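Local coordinates for alpha-/beta-galactoside alpha-2,3-sialyltransferase (Photobacterium phosphoreum, PDB 2ZWI), which probably transfers sialic acid from a CMP-activated donor to galactosides through an alpha-2,3 linkage, at residues A[9-13]-A[36-40]; A[80-85]-A[110-116]. One frame throughout, in Å; residues are numbered along the deposited sequence.

Two neighbouring crossovers of a GT-B glycosyltransferase illustrate how a parallel sheet builds a site at the C-terminal ends of its strands. From the N terminus, strand 3-10 runs into helix 14-26 and returns as strand 31-36; contact 1 closes that loop. After further elements the chain enters strand 74-82, helix 86-98 and strand 104-110, a second loop closed by contact 2, so the two follow in series, neither nested nor crossed. They meet side by side because strands 3-10 and 74-82 are neighbours in the sheet: V9 N lies 2.8 Å from N80 O, and D10 OD1 2.8 Å from N82 ND2, both probable hydrogen bonds. R11 makes a cation-pi contact with W85, and A12 packs on D112.

Contact 1 (A[9-13]-A[36-40]); sequences VDRAT and WSRYP
Residues 9-10 end a strand and residues 11-13 leave it as a loop, T13 taking the N-cap position of helix 14-26; residues 36-40 depart alongside in the same direction. D10 pairs with W36 in a parallel bridge (CA-CA 5.0 Å), R11 lies opposite S37 (4.8 Å), and the paths then diverge, A12 to R38 being 6.4 Å. S37 N donates to D10 O at 2.9 Å, nearly linear, while W36 CA approaches the same oxygen at 3.5 Å. This is the C-terminal edge of a beta-alpha-beta crossover, where GT-B folds place their nucleotide cleft; T13 belongs to the CMP pocket. D10, chi1 t, turns its carboxylate forward into an Asx turn, OD1 accepting from A12 N at 3.0 Å, while OD2 bonds T16. On the same face W36 (chi1 m) sets CD1 4.0 Å from D10 CB, its NE1 bonding Q19. Water fills the widening gap: water 1 joins A12 O (2.8 Å) to R38 N (2.9 Å), and water 2 joins R11 O (3.0 Å) to R38 NH1 (3.1 Å). R38, m at chi1 to chi3, curls so that T13 CG2 sits over its guanidinium, 3.6 Å from R38 CZ.

Contact 2 (A[80-85]-A[110-116]); sequences NGNTLW and YDDGSAE
A buried junction at the C-terminal ends of adjacent parallel strands, contact 2 joins the exit of strand 74-82 to the turn leading into helix 114-125. N82 and Y110 form a parallel bridge (CA-CA 5.0 Å): Y110 N donates to G81 O and T83 N to Y110 O, both at 3.0 Å. Beyond it T83 and L84 take helical backbone angles, whereas D111 is polyproline-like (-51/144) and G113 adopts 158/-141 before the helix. Such a strand-end turn in a beta-alpha-beta crossover faces the cleft of a GT-B fold; D112 lies about 6 Å from bound CMP, side chain to ligand. N82 (chi1 t) closes an Asx motif, OD1 accepting from W85 N at 3.1 Å, and its ND2 donates to D112 OD1 at 2.8 Å. Water 5 links D112 OD1 (2.6 Å) to W85 NE1 (2.9 Å). E116 folds back, OE1 accepting from D112 N at 2.6 Å and weakly from L84 N at 3.0 Å. L84 CD2 packs 3.8 Å from A115 CB.

Contact 1 (A[9-13]-A[36-40])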
ATOM      1  N   VAL A   9     -12.465  -0.215  -4.560  1.00 11.85           N
ATOM      2  CA  VAL A   9     -11.719   0.398  -5.659  1.00 11.73           C
ATOM      3  C   VAL A   9     -10.248   0.630  -5.291  1.00 11.89           C
ATOM      4  O   VAL A   9      -9.922   0.881  -4.118  1.00 11.98           O
ATOM      5  CB  VAL A   9     -12.364   1.725  -6.157  1.00 11.77           C
ATOM      6  CG1 VAL A   9     -13.696   1.463  -6.890  1.00 11.02           C
ATOM      7  CG2 VAL A   9     -12.573   2.718  -5.001  1.00 11.82           C
ATOM      8  N   ASP A  10      -9.376   0.503  -6.293  1.00 11.58           N
ATOM      9  CA  ASP A  10      -7.929   0.751  -6.166  1.00 12.14           C
ATOM     10  C   ASP A  10      -7.258   0.794  -7.532  1.00 12.74           C
ATOM     11  O   ASP A  10      -7.623   0.057  -8.444  1.00 13.19           O
ATOM     12  CB  ASP A  10      -7.230  -0.317  -5.314  1.00 11.34           C
ATOM     13  CG  ASP A  10      -5.749  -0.004  -5.057  1.00 10.22           C
ATOM     14  OD1 ASP A  10      -5.362   1.182  -4.983  1.00  8.60           O
ATOM     15  OD2 ASP A  10      -4.956  -0.958  -4.921  1.00 10.64           O
ATOM     16  N   ARG A  11      -6.248   1.649  -7.635  1.00 13.82           N
ATOM     17  CA  ARG A  11      -5.417   1.784  -8.831  1.00 14.49           C
ATOM     18  C   ARG A  11      -4.074   1.093  -8.677  1.00 14.55           C
ATOM     19  O   ARG A  11      -3.405   0.797  -9.670  1.00 14.94           O
ATOM     20  CB  ARG A  11      -5.142   3.265  -9.095  1.00 14.51           C
ATOM     21  CG  ARG A  11      -6.362   4.107  -9.223  1.00 14.84           C
ATOM     22  CD  ARG A  11      -6.002   5.390  -9.927  1.00 14.98           C
ATOM     23  NE  ARG A  11      -7.131   6.306  -9.918  1.00 15.60           N
ATOM     24  CZ  ARG A  11      -7.159   7.468 -10.562  1.00 17.56           C
ATOM     25  NH1 ARG A  11      -8.238   8.237 -10.484  1.00 16.33           N
ATOM     26  NH2 ARG A  11      -6.109   7.861 -11.273  1.00 16.21           N
ATOM     27  N   ALA A  12      -3.659   0.881  -7.430  1.00 14.89           N
ATOM     28  CA  ALA A  12      -2.328   0.347  -7.125  1.00 14.98           C
ATOM     29  C   ALA A  12      -2.411  -1.136  -6.769  1.00 14.95           C
ATOM     30  O   ALA A  12      -3.177  -1.877  -7.391  1.00 15.40           O
ATOM     31  CB  ALA A  12      -1.698   1.148  -5.991  1.00 14.79           C
ATOM     32  N   THR A  13      -1.638  -1.577  -5.771  1.00 14.74           N
ATOM     33  CA  THR A  13      -1.714  -2.977  -5.339  1.00 14.68           C
ATOM     34  C   THR A  13      -1.951  -3.159  -3.841  1.00 14.00           C
ATOM     35  O   THR A  13      -2.645  -4.101  -3.450  1.00 13.09           O
ATOM     36  CB  THR A  13      -0.469  -3.803  -5.744  1.00 14.61           C
ATOM     37  OG1 THR A  13       0.701  -3.053  -5.448  1.00 17.68           O
ATOM     38  CG2 THR A  13      -0.485  -4.114  -7.226  1.00 15.55           C
ATOM     39  N   TRP A  36     -10.648  -3.043  -9.457  1.00 12.25           N
ATOM     40  CA  TRP A  36      -9.232  -3.011  -9.120  1.00 12.99           C
ATOM     41  C   TRP A  36      -8.423  -2.972 -10.411  1.00 13.57           C
ATOM     42  O   TRP A  36      -8.454  -3.922 -11.190  1.00 13.85           O
ATOM     43  CB  TRP A  36      -8.841  -4.262  -8.310  1.00 12.61           C
ATOM     44  CG  TRP A  36      -9.455  -4.390  -6.903  1.00 11.87           C
ATOM     45  CD1 TRP A  36      -9.648  -3.391  -5.984  1.00 12.18           C
ATOM     46  CD2 TRP A  36      -9.884  -5.603  -6.265  1.00 12.62           C
ATOM     47  NE1 TRP A  36     -10.189  -3.905  -4.823  1.00 12.21           N
ATOM     48  CE2 TRP A  36     -10.342  -5.258  -4.967  1.00 11.67           C
ATOM     49  CE3 TRP A  36      -9.927  -6.950  -6.664  1.00 11.46           C
ATOM     50  CZ2 TRP A  36     -10.854  -6.207  -4.070  1.00 12.11           C
ATOM     51  CZ3 TRP A  36     -10.424  -7.894  -5.765  1.00 13.34           C
ATOM     52  CH2 TRP A  36     -10.883  -7.514  -4.480  1.00 12.28           C
ATOM     53  N   SER A  37      -7.687  -1.886 -10.627  1.00 14.47           N
ATOM     54  CA  SER A  37      -6.898  -1.706 -11.853  1.00 15.19           C
ATOM     55  C   SER A  37      -5.903  -2.841 -12.124  1.00 15.28           C
ATOM     56  O   SER A  37      -5.775  -3.299 -13.257  1.00 15.24           O
ATOM     57  CB  SER A  37      -6.160  -0.354 -11.827  1.00 15.28           C
ATOM     58  OG  SER A  37      -7.081   0.729 -11.763  1.00 16.78           O
ATOM     59  N   ARG A  38      -5.215  -3.296 -11.083  1.00 15.57           N
ATOM     60  CA  ARG A  38      -4.123  -4.261 -11.242  1.00 16.27           C
ATOM     61  C   ARG A  38      -4.586  -5.710 -11.062  1.00 16.33           C
ATOM     62  O   ARG A  38      -3.810  -6.650 -11.273  1.00 16.31           O
ATOM     63  CB  ARG A  38      -2.978  -3.944 -10.270  1.00 16.29           C
ATOM     64  CG  ARG A  38      -2.303  -2.580 -10.472  1.00 18.47           C
ATOM     65  CD  ARG A  38      -1.150  -2.659 -11.468  1.00 22.25           C
ATOM     66  NE  ARG A  38      -0.069  -3.501 -10.962  1.00 25.62           N
ATOM     67  CZ  ARG A  38       1.003  -3.052 -10.315  1.00 26.34           C
ATOM     68  NH1 ARG A  38       1.163  -1.749 -10.087  1.00 26.64           N
ATOM     69  NH2 ARG A  38       1.920  -3.913  -9.890  1.00 26.35           N
ATOM     70  N   TYR A  39      -5.847  -5.883 -10.675  1.00 16.34           N
ATOM     71  CA  TYR A  39      -6.389  -7.210 -10.412  1.00 16.75           C
ATOM     72  C   TYR A  39      -7.772  -7.432 -11.023  1.00 17.46           C
ATOM     73  O   TYR A  39      -8.754  -7.514 -10.290  1.00 17.31           O
ATOM     74  CB  TYR A  39      -6.421  -7.474  -8.893  1.00 17.02           C
ATOM     75  CG  TYR A  39      -5.082  -7.879  -8.343  1.00 15.45           C
ATOM     76  CD1 TYR A  39      -4.652  -9.198  -8.429  1.00 14.75           C
ATOM     77  CD2 TYR A  39      -4.230  -6.941  -7.765  1.00 16.44           C
ATOM     78  CE1 TYR A  39      -3.422  -9.579  -7.945  1.00 16.08           C
ATOM     79  CE2 TYR A  39      -2.985  -7.316  -7.273  1.00 15.73           C
ATOM     80  CZ  TYR A  39      -2.592  -8.637  -7.375  1.00 15.90           C
ATOM     81  OH  TYR A  39      -1.371  -9.040  -6.901  1.00 17.64           O
ATOM     82  N   PRO A  40      -7.860  -7.529 -12.368  1.00 18.34           N
ATOM     83  CA  PRO A  40      -9.156  -7.895 -12.952  1.00 19.42           C
ATOM     84  C   PRO A  40      -9.566  -9.334 -12.596  1.00 20.28           C
ATOM     85  O   PRO A  40      -8.773 -10.274 -12.762  1.00 20.77           O
ATOM     86  CB  PRO A  40      -8.938  -7.717 -14.465  1.00 19.57           C
ATOM     87  CG  PRO A  40      -7.465  -7.846 -14.664  1.00 18.85           C
ATOM     88  CD  PRO A  40      -6.831  -7.300 -13.404  1.00 18.59           C
TER
HETATM   89  O   HOH W   1      -5.650  -2.781  -8.248  1.00  9.83           O
HETATM   90  O   HOH W   2      -0.550   0.756 -10.495  1.00 31.84           O
HETATM   91  O   HOH W   3       2.664  -3.776  -7.211  1.00 29.62           O

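Contact 2 (A[80-85]-A[110-116])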
ATOM      1  N   ASN A  80     -14.614   1.376  -0.079  1.00 10.35           N
ATOM      2  CA  ASN A  80     -13.257   1.018   0.281  1.00 10.98           C
ATOM      3  C   ASN A  80     -12.328   1.457  -0.854  1.00 11.13           C
ATOM      4  O   ASN A  80     -12.483   1.015  -1.997  1.00 11.43           O
ATOM      5  CB  ASN A  80     -13.171  -0.493   0.542  1.00 10.62           C
ATOM      6  CG  ASN A  80     -14.198  -0.971   1.581  1.00 12.13           C
ATOM      7  OD1 ASN A  80     -15.356  -1.266   1.264  1.00 13.17           O
ATOM      8  ND2 ASN A  80     -13.765  -1.052   2.823  1.00 11.72           N
ATOM      9  N   GLY A  81     -11.378   2.333  -0.540  1.00 11.11           N
ATOM     10  CA  GLY A  81     -10.552   2.973  -1.563  1.00 11.06           C
ATOM     11  C   GLY A  81      -9.088   3.153  -1.215  1.00 11.10           C
ATOM     12  O   GLY A  81      -8.588   2.595  -0.239  1.00 10.93           O
ATOM     13  N   ASN A  82      -8.414   3.949  -2.039  1.00 10.70           N
ATOM     14  CA  ASN A  82      -6.989   4.220  -1.962  1.00 10.19           C
ATOM     15  C   ASN A  82      -6.848   5.676  -1.508  1.00 10.23           C
ATOM     16  O   ASN A  82      -7.364   6.574  -2.164  1.00 10.55           O
ATOM     17  CB  ASN A  82      -6.406   3.988  -3.369  1.00 10.80           C
ATOM     18  CG  ASN A  82      -4.949   4.380  -3.496  1.00 10.68           C
ATOM     19  OD1 ASN A  82      -4.545   5.454  -3.070  1.00 12.51           O
ATOM     20  ND2 ASN A  82      -4.154   3.506  -4.114  1.00 10.72           N
ATOM     21  N   THR A  83      -6.178   5.903  -0.379  1.00  9.87           N
ATOM     22  CA  THR A  83      -6.060   7.239   0.217  1.00 10.08           C
ATOM     23  C   THR A  83      -5.479   8.289  -0.758  1.00  9.81           C
ATOM     24  O   THR A  83      -6.084   9.331  -0.956  1.00  9.55           O
ATOM     25  CB  THR A  83      -5.263   7.194   1.540  1.00 10.55           C
ATOM     26  OG1 THR A  83      -5.789   6.145   2.368  1.00 11.45           O
ATOM     27  CG2 THR A  83      -5.379   8.513   2.283  1.00 10.47           C
ATOM     28  N   LEU A  84      -4.335   8.004  -1.379  1.00 10.27           N
ATOM     29  CA  LEU A  84      -3.757   8.931  -2.352  1.00 11.06           C
ATOM     30  C   LEU A  84      -4.776   9.270  -3.457  1.00 11.04           C
ATOM     31  O   LEU A  84      -4.888  10.408  -3.885  1.00 10.68           O
ATOM     32  CB  LEU A  84      -2.487   8.339  -2.979  1.00 11.13           C
ATOM     33  CG  LEU A  84      -1.660   9.245  -3.905  1.00 11.49           C
ATOM     34  CD1 LEU A  84      -1.121  10.458  -3.137  1.00 11.89           C
ATOM     35  CD2 LEU A  84      -0.534   8.439  -4.522  1.00 11.95           C
ATOM     36  N   TRP A  85      -5.511   8.252  -3.893  1.00 11.65           N
ATOM     37  CA  TRP A  85      -6.497   8.375  -4.952  1.00 12.36           C
ATOM     38  C   TRP A  85      -7.911   8.532  -4.397  1.00 12.21           C
ATOM     39  O   TRP A  85      -8.878   8.006  -4.949  1.00 11.73           O
ATOM     40  CB  TRP A  85      -6.389   7.160  -5.878  1.00 13.43           C
ATOM     41  CG  TRP A  85      -5.088   7.146  -6.617  1.00 14.97           C
ATOM     42  CD1 TRP A  85      -4.044   6.280  -6.440  1.00 16.71           C
ATOM     43  CD2 TRP A  85      -4.674   8.076  -7.623  1.00 16.47           C
ATOM     44  NE1 TRP A  85      -3.015   6.601  -7.293  1.00 17.58           N
ATOM     45  CE2 TRP A  85      -3.378   7.700  -8.029  1.00 17.84           C
ATOM     46  CE3 TRP A  85      -5.283   9.185  -8.230  1.00 17.12           C
ATOM     47  CZ2 TRP A  85      -2.675   8.393  -9.016  1.00 17.32           C
ATOM     48  CZ3 TRP A  85      -4.589   9.874  -9.215  1.00 17.26           C
ATOM     49  CH2 TRP A  85      -3.296   9.476  -9.599  1.00 17.37           C
ATOM     50  N   TYR A 110      -7.346   3.008   2.416  1.00 10.01           N
ATOM     51  CA  TYR A 110      -6.108   2.258   2.591  1.00 10.74           C
ATOM     52  C   TYR A 110      -4.957   2.997   1.925  1.00 11.07           C
ATOM     53  O   TYR A 110      -5.061   3.350   0.749  1.00 10.85           O
ATOM     54  CB  TYR A 110      -6.259   0.876   1.944  1.00 10.54           C
ATOM     55  CG  TYR A 110      -7.279  -0.001   2.628  1.00 10.97           C
ATOM     56  CD1 TYR A 110      -8.645   0.128   2.353  1.00 10.20           C
ATOM     57  CD2 TYR A 110      -6.877  -0.953   3.553  1.00 10.64           C
ATOM     58  CE1 TYR A 110      -9.583  -0.677   2.994  1.00 10.54           C
ATOM     59  CE2 TYR A 110      -7.812  -1.769   4.202  1.00 11.28           C
ATOM     60  CZ  TYR A 110      -9.145  -1.617   3.919  1.00 10.96           C
ATOM     61  OH  TYR A 110     -10.030  -2.422   4.556  1.00 13.51           O
ATOM     62  N   ASP A 111      -3.871   3.244   2.666  1.00 11.93           N
ATOM     63  CA  ASP A 111      -2.688   3.921   2.109  1.00 12.63           C
ATOM     64  C   ASP A 111      -2.229   3.258   0.814  1.00 12.95           C
ATOM     65  O   ASP A 111      -2.284   2.046   0.701  1.00 12.47           O
ATOM     66  CB  ASP A 111      -1.511   3.880   3.098  1.00 13.26           C
ATOM     67  CG  ASP A 111      -1.698   4.804   4.290  1.00 13.86           C
ATOM     68  OD1 ASP A 111      -2.584   5.690   4.257  1.00 13.04           O
ATOM     69  OD2 ASP A 111      -0.932   4.626   5.269  1.00 14.12           O
ATOM     70  N   ASP A 112      -1.743   4.070  -0.130  1.00 13.35           N
ATOM     71  CA  ASP A 112      -1.228   3.609  -1.433  1.00 13.68           C
ATOM     72  C   ASP A 112       0.190   3.025  -1.313  1.00 13.77           C
ATOM     73  O   ASP A 112       0.532   2.055  -1.993  1.00 13.29           O
ATOM     74  CB  ASP A 112      -1.261   4.804  -2.406  1.00 13.94           C
ATOM     75  CG  ASP A 112      -0.680   4.500  -3.775  1.00 15.13           C
ATOM     76  OD1 ASP A 112      -1.465   4.219  -4.701  1.00 15.21           O
ATOM     77  OD2 ASP A 112       0.558   4.588  -3.941  1.00 18.53           O
ATOM     78  N   GLY A 113       1.008   3.629  -0.452  1.00 13.27           N
ATOM     79  CA  GLY A 113       2.419   3.280  -0.327  1.00 12.89           C
ATOM     80  C   GLY A 113       3.204   4.427   0.282  1.00 12.97           C
ATOM     81  O   GLY A 113       2.712   5.123   1.175  1.00 13.13           O
ATOM     82  N   SER A 114       4.410   4.645  -0.230  1.00 12.43           N
ATOM     83  CA  SER A 114       5.313   5.663   0.296  1.00 12.21           C
ATOM     84  C   SER A 114       4.851   7.117   0.094  1.00 11.93           C
ATOM     85  O   SER A 114       5.251   8.008   0.858  1.00 11.67           O
ATOM     86  CB  SER A 114       6.706   5.482  -0.326  1.00 12.25           C
ATOM     87  OG  SER A 114       6.693   5.864  -1.686  1.00 13.14           O
ATOM     88  N   ALA A 115       4.038   7.358  -0.935  1.00 11.75           N
ATOM     89  CA  ALA A 115       3.575   8.716  -1.269  1.00 12.28           C
ATOM     90  C   ALA A 115       2.868   9.421  -0.111  1.00 12.29           C
ATOM     91  O   ALA A 115       3.163  10.587   0.166  1.00 11.96           O
ATOM     92  CB  ALA A 115       2.690   8.708  -2.519  1.00 11.85           C
ATOM     93  N   GLU A 116       1.948   8.731   0.573  1.00 12.69           N
ATOM     94  CA  GLU A 116       1.281   9.336   1.734  1.00 12.95           C
ATOM     95  C   GLU A 116       2.290   9.769   2.799  1.00 12.50           C
ATOM     96  O   GLU A 116       2.117  10.809   3.430  1.00 12.47           O
ATOM     97  CB  GLU A 116       0.243   8.398   2.363  1.00 13.54           C
ATOM     98  CG  GLU A 116      -1.071   8.299   1.607  1.00 15.17           C
ATOM     99  CD  GLU A 116      -1.047   7.228   0.519  1.00 17.42           C
ATOM    100  OE1 GLU A 116      -2.127   6.672   0.192  1.00 16.93           O
ATOM    101  OE2 GLU A 116       0.049   6.932  -0.003  1.00 18.95           O
TER
HETATM  102  O   HOH W   4      -5.148   5.567   5.120  1.00 14.06           O
HETATM  103  O   HOH W   5      -0.663   4.915  -7.052  1.00 24.26           O